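Local coordinates for aminotransferase, class V family protein (PDB 5F8V) that probably catalyses the pyridoxal-phosphate-dependent transfer of an amino group from O-phospho-L-serine to 2-oxoglutarate, a step of L-serine biosynthesis, at residues A[82-87]-A[111-117]; A[93-99]-A[147-153]; A[16-20]-A[253-257]. One frame throughout, in Å; residues are numbered along the deposited sequence.

Contact 1 (A[82-87]-A[111-117])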
loop_
_atom_site.group_PDB
_atom_site.type_symbol
_atom_site.label_atom_id
_atom_site.label_comp_id
_atom_site.label_asym_id
_atom_site.label_seq_id
_atom_site.Cartn_x
_atom_site.Cartn_y
_atom_site.Cartn_z
ATOM N N PHE A 82 8.135 3.072 10.383
ATOM C CA PHE A 82 9.014 2.798 11.551
ATOM C C PHE A 82 10.385 2.260 11.110
ATOM O O PHE A 82 11.405 2.587 11.708
ATOM C CB PHE A 82 8.430 1.767 12.537
ATOM C CG PHE A 82 7.098 2.124 13.148
ATOM C CD1 PHE A 82 6.545 3.409 13.079
ATOM C CD2 PHE A 82 6.401 1.141 13.864
ATOM C CE1 PHE A 82 5.325 3.685 13.667
ATOM C CE2 PHE A 82 5.185 1.424 14.457
ATOM C CZ PHE A 82 4.647 2.696 14.359
ATOM N N SER A 83 10.392 1.413 10.086
ATOM C CA SER A 83 11.629 0.883 9.524
ATOM C C SER A 83 12.373 1.941 8.711
ATOM O O SER A 83 13.585 2.106 8.868
ATOM C CB SER A 83 11.335 -0.314 8.636
ATOM O OG SER A 83 10.543 -1.267 9.312
ATOM N N ALA A 84 11.643 2.665 7.868
ATOM C CA ALA A 84 12.244 3.642 6.961
ATOM C C ALA A 84 12.865 4.836 7.680
ATOM O O ALA A 84 13.857 5.382 7.208
ATOM C CB ALA A 84 11.231 4.106 5.918
ATOM N N ILE A 85 12.307 5.230 8.825
ATOM C CA ILE A 85 12.802 6.399 9.559
ATOM C C ILE A 85 14.316 6.309 9.866
ATOM O O ILE A 85 15.072 7.199 9.454
ATOM C CB ILE A 85 11.959 6.694 10.842
ATOM C CG1 ILE A 85 10.541 7.201 10.486
ATOM C CG2 ILE A 85 12.666 7.683 11.768
ATOM C CD1 ILE A 85 10.448 8.486 9.680
ATOM N N PRO A 86 14.768 5.248 10.572
ATOM C CA PRO A 86 16.206 5.167 10.840
ATOM C C PRO A 86 17.082 4.983 9.595
ATOM O O PRO A 86 18.154 5.583 9.535
ATOM C CB PRO A 86 16.332 3.974 11.804
ATOM C CG PRO A 86 15.065 3.205 11.656
ATOM C CD PRO A 86 14.023 4.222 11.318
ATOM N N PHE A 87 16.641 4.189 8.619
ATOM C CA PHE A 87 17.349 4.084 7.330
ATOM C C PHE A 87 17.650 5.465 6.754
ATOM O O PHE A 87 18.775 5.717 6.316
ATOM C CB PHE A 87 16.554 3.291 6.285
ATOM C CG PHE A 87 16.760 1.814 6.351
ATOM C CD1 PHE A 87 17.997 1.255 6.022
ATOM C CD2 PHE A 87 15.719 0.964 6.731
ATOM C CE1 PHE A 87 18.191 -0.110 6.089
ATOM C CE2 PHE A 87 15.915 -0.406 6.793
ATOM C CZ PHE A 87 17.151 -0.943 6.468
ATOM N N GLU A 111 11.512 -1.570 16.603
ATOM C CA GLU A 111 11.944 -1.830 15.230
ATOM C C GLU A 111 13.336 -1.249 14.956
ATOM O O GLU A 111 14.177 -1.919 14.352
ATOM C CB GLU A 111 10.891 -1.345 14.217
ATOM C CG GLU A 111 11.284 -1.386 12.737
ATOM C CD GLU A 111 11.563 -2.777 12.180
ATOM O OE1 GLU A 111 11.577 -3.781 12.924
ATOM O OE2 GLU A 111 11.778 -2.873 10.959
ATOM N N CYS A 112 13.582 -0.025 15.416
ATOM C CA CYS A 112 14.918 0.579 15.310
ATOM C C CYS A 112 15.976 -0.240 16.091
ATOM O O CYS A 112 17.068 -0.494 15.582
ATOM C CB CYS A 112 14.904 2.027 15.787
ATOM S SG CYS A 112 16.421 2.938 15.383
ATOM N N LYS A 113 15.626 -0.677 17.301
ATOM C CA LYS A 113 16.516 -1.526 18.109
ATOM C C LYS A 113 16.780 -2.850 17.390
ATOM O O LYS A 113 17.933 -3.279 17.273
ATOM C CB LYS A 113 15.939 -1.765 19.513
ATOM C CG LYS A 113 16.984 -2.031 20.589
ATOM C CD LYS A 113 16.433 -1.752 21.988
ATOM C CE LYS A 113 17.529 -1.468 23.005
ATOM N NZ LYS A 113 18.264 -0.185 22.774
ATOM N N ARG A 114 15.718 -3.459 16.867
ATOM C CA ARG A 114 15.823 -4.711 16.119
ATOM C C ARG A 114 16.748 -4.602 14.902
ATOM O O ARG A 114 17.623 -5.449 14.718
ATOM C CB ARG A 114 14.433 -5.176 15.670
ATOM C CG ARG A 114 14.414 -6.533 14.991
ATOM C CD ARG A 114 13.119 -6.778 14.223
ATOM N NE ARG A 114 13.395 -7.513 12.981
ATOM C CZ ARG A 114 13.540 -6.983 11.759
ATOM N NH1 ARG A 114 13.418 -5.672 11.525
ATOM N NH2 ARG A 114 13.803 -7.795 10.741
ATOM N N LEU A 115 16.547 -3.573 14.074
ATOM C CA LEU A 115 17.380 -3.368 12.884
ATOM C C LEU A 115 18.881 -3.289 13.216
ATOM O O LEU A 115 19.701 -3.730 12.421
ATOM C CB LEU A 115 16.944 -2.117 12.113
ATOM C CG LEU A 115 15.578 -2.171 11.413
ATOM C CD1 LEU A 115 15.162 -0.777 10.975
ATOM C CD2 LEU A 115 15.575 -3.124 10.229
ATOM N N ALA A 116 19.217 -2.714 14.373
ATOM C CA ALA A 116 20.576 -2.723 14.925
ATOM C C ALA A 116 21.623 -2.176 13.953
ATOM O O ALA A 116 22.498 -2.905 13.496
ATOM C CB ALA A 116 20.954 -4.129 15.396
ATOM N N PHE A 117 21.517 -0.890 13.631
ATOM C CA PHE A 117 22.502 -0.240 12.774
ATOM C C PHE A 117 23.815 -0.114 13.559
ATOM O O PHE A 117 23.812 0.493 14.623
ATOM C CB PHE A 117 21.998 1.123 12.295
ATOM C CG PHE A 117 20.887 1.034 11.280
ATOM C CD1 PHE A 117 19.555 1.194 11.661
ATOM C CD2 PHE A 117 21.168 0.782 9.941
ATOM C CE1 PHE A 117 18.528 1.112 10.726
ATOM C CE2 PHE A 117 20.142 0.695 9.000
ATOM C CZ PHE A 117 18.820 0.869 9.397
#
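Ser83 and Glu111 make the one hydrogen bond of this helix pair. Ser83 OG donates to Glu111 OE2 over 2.6 Å, on the anti side of the carboxylate and 29° out of its plane. The glutamate chain is bent at chi2 (63°), which sets the carboxylate beside Ser83 with OE2 facing OG. Its other oxygen, OE1, takes a salt bridge from Arg114 NH1 at 3.0 Å on the syn side. Ile229 N of the second subunit adds a further bond to OE2.

The apolar contacts run from Cys112 past the helix end to Phe117. Pro86 touches three residues of the other segment. Its CB meets Cys112 SG at 3.7 Å and Phe117 CE1 at 3.8 Å, while its CG lies 4.0 Å from Leu115 CD1.

The aromatic pair is T-shaped. Phe117 points the edge at CZ and CE2 into one face of the Phe87 ring, with centroids 4.9 Å apart and planes at 87°. Phe226 of the second subunit packs on both phenylalanines.

Three bonds grip a buried carboxylate, so Glu111 is probably held as the anion, and it ties both helices to the dimer interface.

Contact 2 (A[93-99]-A[147-153])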
loop_
_atom_site.group_PDB
_atom_site.type_symbol
_atom_site.label_atom_id
_atom_site.label_comp_id
_atom_site.label_asym_id
_atom_site.label_seq_id
_atom_site.Cartn_x
_atom_site.Cartn_y
_atom_site.Cartn_z
ATOM N N HIS A 93 25.119 10.160 12.570
ATOM C CA HIS A 93 25.000 10.319 14.023
ATOM C C HIS A 93 25.173 8.983 14.743
ATOM O O HIS A 93 24.915 7.925 14.172
ATOM C CB HIS A 93 23.663 10.952 14.395
ATOM C CG HIS A 93 23.484 12.335 13.852
ATOM N ND1 HIS A 93 22.880 12.585 12.640
ATOM C CD2 HIS A 93 23.847 13.542 14.347
ATOM C CE1 HIS A 93 22.880 13.886 12.411
ATOM N NE2 HIS A 93 23.463 14.489 13.430
ATOM N N LYS A 94 25.621 9.043 15.994
ATOM C CA LYS A 94 25.917 7.845 16.777
ATOM C C LYS A 94 24.776 7.440 17.718
ATOM O O LYS A 94 24.888 6.430 18.419
ATOM C CB LYS A 94 27.218 8.043 17.569
ATOM C CG LYS A 94 28.442 8.390 16.718
ATOM C CD LYS A 94 28.711 7.351 15.633
ATOM C CE LYS A 94 30.033 7.573 14.901
ATOM N NZ LYS A 94 29.879 8.441 13.700
ATOM N N ALA A 95 23.685 8.210 17.729
ATOM C CA ALA A 95 22.551 7.919 18.604
ATOM C C ALA A 95 21.211 8.339 18.009
ATOM O O ALA A 95 21.155 9.191 17.123
ATOM C CB ALA A 95 22.752 8.588 19.959
ATOM N N VAL A 96 20.146 7.702 18.499
ATOM C CA VAL A 96 18.771 8.117 18.223
ATOM C C VAL A 96 17.955 8.057 19.511
ATOM O O VAL A 96 18.134 7.143 20.322
ATOM C CB VAL A 96 18.086 7.252 17.141
ATOM C CG1 VAL A 96 18.689 7.535 15.774
ATOM C CG2 VAL A 96 18.143 5.761 17.487
ATOM N N ASP A 97 17.065 9.036 19.687
ATOM C CA ASP A 97 16.214 9.116 20.875
ATOM C C ASP A 97 14.751 8.795 20.547
ATOM O O ASP A 97 14.166 9.368 19.611
ATOM C CB ASP A 97 16.346 10.495 21.533
ATOM C CG ASP A 97 17.619 10.627 22.408
ATOM O OD1 ASP A 97 18.161 9.602 22.874
ATOM O OD2 ASP A 97 18.081 11.764 22.649
ATOM N N TYR A 98 14.187 7.869 21.328
ATOM C CA TYR A 98 12.782 7.459 21.245
ATOM C C TYR A 98 12.112 7.704 22.592
ATOM O O TYR A 98 12.573 7.192 23.609
ATOM C CB TYR A 98 12.695 5.974 20.869
ATOM C CG TYR A 98 12.940 5.723 19.396
ATOM C CD1 TYR A 98 11.875 5.548 18.519
ATOM C CD2 TYR A 98 14.236 5.689 18.871
ATOM C CE1 TYR A 98 12.079 5.337 17.171
ATOM C CE2 TYR A 98 14.452 5.479 17.509
ATOM C CZ TYR A 98 13.368 5.304 16.667
ATOM O OH TYR A 98 13.540 5.097 15.327
ATOM N N LEU A 99 11.058 8.519 22.609
ATOM C CA LEU A 99 10.220 8.669 23.803
ATOM C C LEU A 99 9.033 7.730 23.628
ATOM O O LEU A 99 8.229 7.905 22.707
ATOM C CB LEU A 99 9.746 10.107 23.985
ATOM C CG LEU A 99 8.748 10.347 25.135
ATOM C CD1 LEU A 99 9.427 10.287 26.486
ATOM C CD2 LEU A 99 8.015 11.669 24.964
ATOM N N ASP A 147 24.696 12.911 20.731
ATOM C CA ASP A 147 24.753 13.122 19.282
ATOM C C ASP A 147 23.529 12.482 18.617
ATOM O O ASP A 147 23.658 11.667 17.712
ATOM C CB ASP A 147 26.068 12.537 18.732
ATOM C CG ASP A 147 26.299 12.875 17.266
ATOM O OD1 ASP A 147 26.083 14.038 16.861
ATOM O OD2 ASP A 147 26.696 11.964 16.515
ATOM N N ALA A 148 22.340 12.868 19.078
ATOM C CA ALA A 148 21.089 12.258 18.616
ATOM C C ALA A 148 20.694 12.756 17.224
ATOM O O ALA A 148 20.652 13.954 16.977
ATOM C CB ALA A 148 19.971 12.516 19.612
ATOM N N ALA A 149 20.409 11.818 16.324
ATOM C CA ALA A 149 20.001 12.131 14.958
ATOM C C ALA A 149 18.600 12.740 14.926
ATOM O O ALA A 149 18.281 13.558 14.046
ATOM C CB ALA A 149 20.044 10.877 14.091
ATOM N N TYR A 150 17.769 12.313 15.874
ATOM C CA TYR A 150 16.410 12.804 16.000
ATOM C C TYR A 150 15.822 12.412 17.355
ATOM O O TYR A 150 16.417 11.614 18.101
ATOM C CB TYR A 150 15.533 12.271 14.847
ATOM C CG TYR A 150 15.532 10.761 14.649
ATOM C CD1 TYR A 150 16.210 10.173 13.579
ATOM C CD2 TYR A 150 14.811 9.920 15.503
ATOM C CE1 TYR A 150 16.200 8.793 13.383
ATOM C CE2 TYR A 150 14.794 8.545 15.322
ATOM C CZ TYR A 150 15.481 7.986 14.259
ATOM O OH TYR A 150 15.454 6.628 14.089
ATOM N N PHE A 151 14.670 13.004 17.658
ATOM C CA PHE A 151 13.856 12.683 18.820
ATOM C C PHE A 151 12.527 12.164 18.270
ATOM O O PHE A 151 11.750 12.930 17.699
ATOM C CB PHE A 151 13.635 13.929 19.679
ATOM C CG PHE A 151 12.837 13.682 20.928
ATOM C CD1 PHE A 151 13.475 13.455 22.145
ATOM C CD2 PHE A 151 11.443 13.689 20.895
ATOM C CE1 PHE A 151 12.740 13.242 23.300
ATOM C CE2 PHE A 151 10.704 13.468 22.038
ATOM C CZ PHE A 151 11.353 13.245 23.249
ATOM N N TYR A 152 12.291 10.864 18.416
ATOM C CA TYR A 152 11.089 10.223 17.885
ATOM C C TYR A 152 10.028 10.126 18.967
ATOM O O TYR A 152 10.337 9.768 20.105
ATOM C CB TYR A 152 11.414 8.825 17.357
ATOM C CG TYR A 152 10.221 8.113 16.757
ATOM C CD1 TYR A 152 9.247 7.516 17.570
ATOM C CD2 TYR A 152 10.056 8.036 15.373
ATOM C CE1 TYR A 152 8.148 6.883 17.024
ATOM C CE2 TYR A 152 8.964 7.390 14.822
ATOM C CZ TYR A 152 8.022 6.817 15.652
ATOM O OH TYR A 152 6.946 6.187 15.111
ATOM N N TYR A 153 8.779 10.425 18.607
ATOM C CA TYR A 153 7.642 10.230 19.522
ATOM C C TYR A 153 6.308 10.132 18.806
ATOM O O TYR A 153 6.186 10.513 17.648
ATOM C CB TYR A 153 7.581 11.336 20.577
ATOM C CG TYR A 153 6.852 12.605 20.179
ATOM C CD1 TYR A 153 7.460 13.561 19.370
ATOM C CD2 TYR A 153 5.565 12.866 20.645
ATOM C CE1 TYR A 153 6.798 14.738 19.018
ATOM C CE2 TYR A 153 4.907 14.036 20.308
ATOM C CZ TYR A 153 5.530 14.972 19.488
ATOM O OH TYR A 153 4.860 16.128 19.167
HETATM O O HOH W 1 16.942 13.649 20.615
#
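Asp97 N bonds to Tyr150 O and Asp97 O to Tyr152 N at 2.7 Å, either side of its partner Phe151, the pattern of parallel strands. Leu99 N continues the pattern to Tyr152 O. Upstream, Ala149 N reaches Ala95 O at 2.8 Å. A beta bulge between Ala95 and Asp97 shifts the register by one.

Tyr98, Tyr150 and Tyr152 form an aromatic cluster. Tyr150 OH donates to Tyr98 OH at 2.7 Å. The Tyr150 edge is turned toward the Tyr98 face, offset, with planes at 78°. Tyr150 CG sits between its backbone N and carbonyl carbon (chi1 53°), which lays one ring face against Val96 CG1. Tyr152 CB lies over the Tyr98 face, 3.8 Å from the centroid. The Tyr152 ring is slid aside, its CG 3.4 Å from Tyr98 CE1, so the two rings barely overlap.

At the N-terminal end of the pair, Ala149 CA sits over the His93 ring, whose ND1 bonds to Ile90 O. Lys94 N meets Asp147 OD2 at 3.2 Å from above the carboxylate plane.

Further out, Ser145 and Asn123 hold Asp97 OD1, and a water bonds to Asp97 OD2. Helices 78-89 and 103-115 cover the tyrosines. The pair belongs to the mixed seven-stranded sheet of the PLP-binding domain in this aminotransferase family. The hydroxyl bond gives two phenols a mutual partner within the buried layer between sheet and helices.

Contact 3 (A[16-20]-A[253-257])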
loop_
_atom_site.group_PDB
_atom_site.type_symbol
_atom_site.label_atom_id
_atom_site.label_comp_id
_atom_site.label_asym_id
_atom_site.label_seq_id
_atom_site.Cartn_x
_atom_site.Cartn_y
_atom_site.Cartn_z
ATOM N N VAL A 16 -15.482 7.197 7.849
ATOM C CA VAL A 16 -15.163 8.115 6.771
ATOM C C VAL A 16 -16.414 8.983 6.545
ATOM O O VAL A 16 -17.518 8.551 6.868
ATOM C CB VAL A 16 -14.699 7.294 5.536
ATOM C CG1 VAL A 16 -15.079 7.914 4.211
ATOM C CG2 VAL A 16 -13.190 7.072 5.610
ATOM N N PRO A 17 -16.245 10.215 6.013
ATOM C CA PRO A 17 -17.430 11.034 5.722
ATOM C C PRO A 17 -18.326 10.387 4.670
ATOM O O PRO A 17 -17.832 9.968 3.618
ATOM C CB PRO A 17 -16.827 12.347 5.203
ATOM C CG PRO A 17 -15.472 12.397 5.796
ATOM C CD PRO A 17 -15.002 10.975 5.785
ATOM N N LEU A 18 -19.626 10.276 4.964
ATOM C CA LEU A 18 -20.573 9.624 4.049
ATOM C C LEU A 18 -20.592 10.296 2.669
ATOM O O LEU A 18 -20.647 9.610 1.646
ATOM C CB LEU A 18 -21.983 9.592 4.655
ATOM C CG LEU A 18 -23.076 8.841 3.886
ATOM C CD1 LEU A 18 -22.674 7.410 3.554
ATOM C CD2 LEU A 18 -24.372 8.856 4.680
ATOM N N GLU A 19 -20.512 11.625 2.658
ATOM C CA GLU A 19 -20.404 12.421 1.424
ATOM C C GLU A 19 -19.263 11.925 0.530
ATOM O O GLU A 19 -19.416 11.857 -0.684
ATOM C CB GLU A 19 -20.134 13.902 1.737
ATOM C CG GLU A 19 -21.216 14.660 2.502
ATOM C CD GLU A 19 -20.677 15.957 3.106
ATOM O OE1 GLU A 19 -20.637 16.079 4.354
ATOM O OE2 GLU A 19 -20.266 16.849 2.326
ATOM N N CYS A 20 -18.121 11.614 1.136
ATOM C CA CYS A 20 -16.969 11.106 0.398
ATOM C C CYS A 20 -17.236 9.716 -0.180
ATOM O O CYS A 20 -16.882 9.437 -1.323
ATOM C CB CYS A 20 -15.718 11.102 1.274
ATOM S SG CYS A 20 -15.184 12.756 1.772
ATOM N N PHE A 253 -8.892 9.149 -2.902
ATOM C CA PHE A 253 -9.862 9.136 -1.815
ATOM C C PHE A 253 -9.438 10.043 -0.660
ATOM O O PHE A 253 -10.266 10.731 -0.073
ATOM C CB PHE A 253 -10.157 7.720 -1.323
ATOM C CG PHE A 253 -11.451 7.622 -0.569
ATOM C CD1 PHE A 253 -11.470 7.602 0.821
ATOM C CD2 PHE A 253 -12.657 7.610 -1.253
ATOM C CE1 PHE A 253 -12.672 7.527 1.509
ATOM C CE2 PHE A 253 -13.860 7.550 -0.570
ATOM C CZ PHE A 253 -13.866 7.509 0.811
ATOM N N ALA A 254 -8.147 10.057 -0.356
ATOM C CA ALA A 254 -7.597 11.014 0.589
ATOM C C ALA A 254 -7.947 12.444 0.199
ATOM O O ALA A 254 -8.384 13.228 1.040
ATOM C CB ALA A 254 -6.089 10.849 0.690
ATOM N N ASN A 255 -7.785 12.757 -1.087
ATOM C CA ASN A 255 -8.088 14.084 -1.625
ATOM C C ASN A 255 -9.553 14.474 -1.438
ATOM O O ASN A 255 -9.859 15.631 -1.138
ATOM C CB ASN A 255 -7.690 14.172 -3.108
ATOM C CG ASN A 255 -7.683 15.597 -3.643
ATOM O OD1 ASN A 255 -7.530 16.564 -2.898
ATOM N ND2 ASN A 255 -7.824 15.727 -4.953
ATOM N N HIS A 256 -10.451 13.510 -1.605
ATOM C CA HIS A 256 -11.870 13.744 -1.339
ATOM C C HIS A 256 -12.107 14.161 0.114
ATOM O O HIS A 256 -12.863 15.092 0.373
ATOM C CB HIS A 256 -12.726 12.525 -1.703
ATOM C CG HIS A 256 -13.247 12.553 -3.103
ATOM N ND1 HIS A 256 -14.077 13.552 -3.563
ATOM C CD2 HIS A 256 -13.087 11.691 -4.136
ATOM C CE1 HIS A 256 -14.389 13.316 -4.826
ATOM N NE2 HIS A 256 -13.805 12.190 -5.196
ATOM N N ILE A 257 -11.443 13.481 1.045
ATOM C CA ILE A 257 -11.498 13.840 2.456
ATOM C C ILE A 257 -10.857 15.209 2.716
ATOM O O ILE A 257 -11.401 15.983 3.493
ATOM C CB ILE A 257 -10.875 12.758 3.379
ATOM C CG1 ILE A 257 -11.698 11.465 3.309
ATOM C CG2 ILE A 257 -10.830 13.250 4.831
ATOM C CD1 ILE A 257 -10.988 10.248 3.860
#
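Cys20 is the bump that sits against the surface of helix 248-263, between His256 and Ile257. Its SG, anti to the carbonyl carbon (chi1 -65°), settles between the backbone of His256 and the side chain of Ile257. It lies 3.6 Å from His256 O and 4.0 Å from Ile257 CG1. The sulfur therefore rests against the carbonyl oxygen of His256 as well as against hydrocarbon.

Phe253 fills the hollow on the other flank of Cys20. Its CG is anti to the backbone N (chi1 -160°), which carries the ring toward Val16 and Cys20. Val16 CG1 comes head-on to the ring edge, in plane, 3.6 Å from Phe253 CZ. Cys20 CB is 4.1 Å from the same CZ, and Cys20 O is 3.6 Å from Phe253 CE2.

This is plain packing within the fold type I architecture of PLP-dependent aminotransferases. It joins the N-terminal part of the chain, where Pro17 is at the N-cap position of helix 18-26, to the long helix 248-263. No hydrogen bond joins the two segments.

Ile257 lies between Pro17 and Cys20. Its CG1 lies 4.2 Å from Pro17 CD, and the two side chains cross at about a right angle. Its CD1 reaches Val16 CG2, also at 4.2 Å. Leu21 and Ala24 also touch Phe253, and Trp260 packs on Pro17 and Cys20. His256 turns its polar end elsewhere, to Glu27. Val16 N bonds to Glu40 of the second subunit.

All three contacts are buried, yet each has its own chemistry. Contacts 1 and 2 adjoin, with centres about 12 Å apart, and form successive layers: contact 1 joins two helices that lie on the sheet, and contact 2 joins two strands within it. They meet where Pro86 and Cys112 pack on the tyrosine hydroxyls. Contact 3 stands about 33 Å from contact 1, centre to centre, on the opposite side of the chain's centre, and shares none of their helices or strands. Contact 2 combines backbone bonds with an aromatic cluster, contact 1 mixes a charged group with aromatic packing, and contact 3 is apolar and sulfur packing. Contacts 1 and 3 touch the second subunit; contact 2 does not.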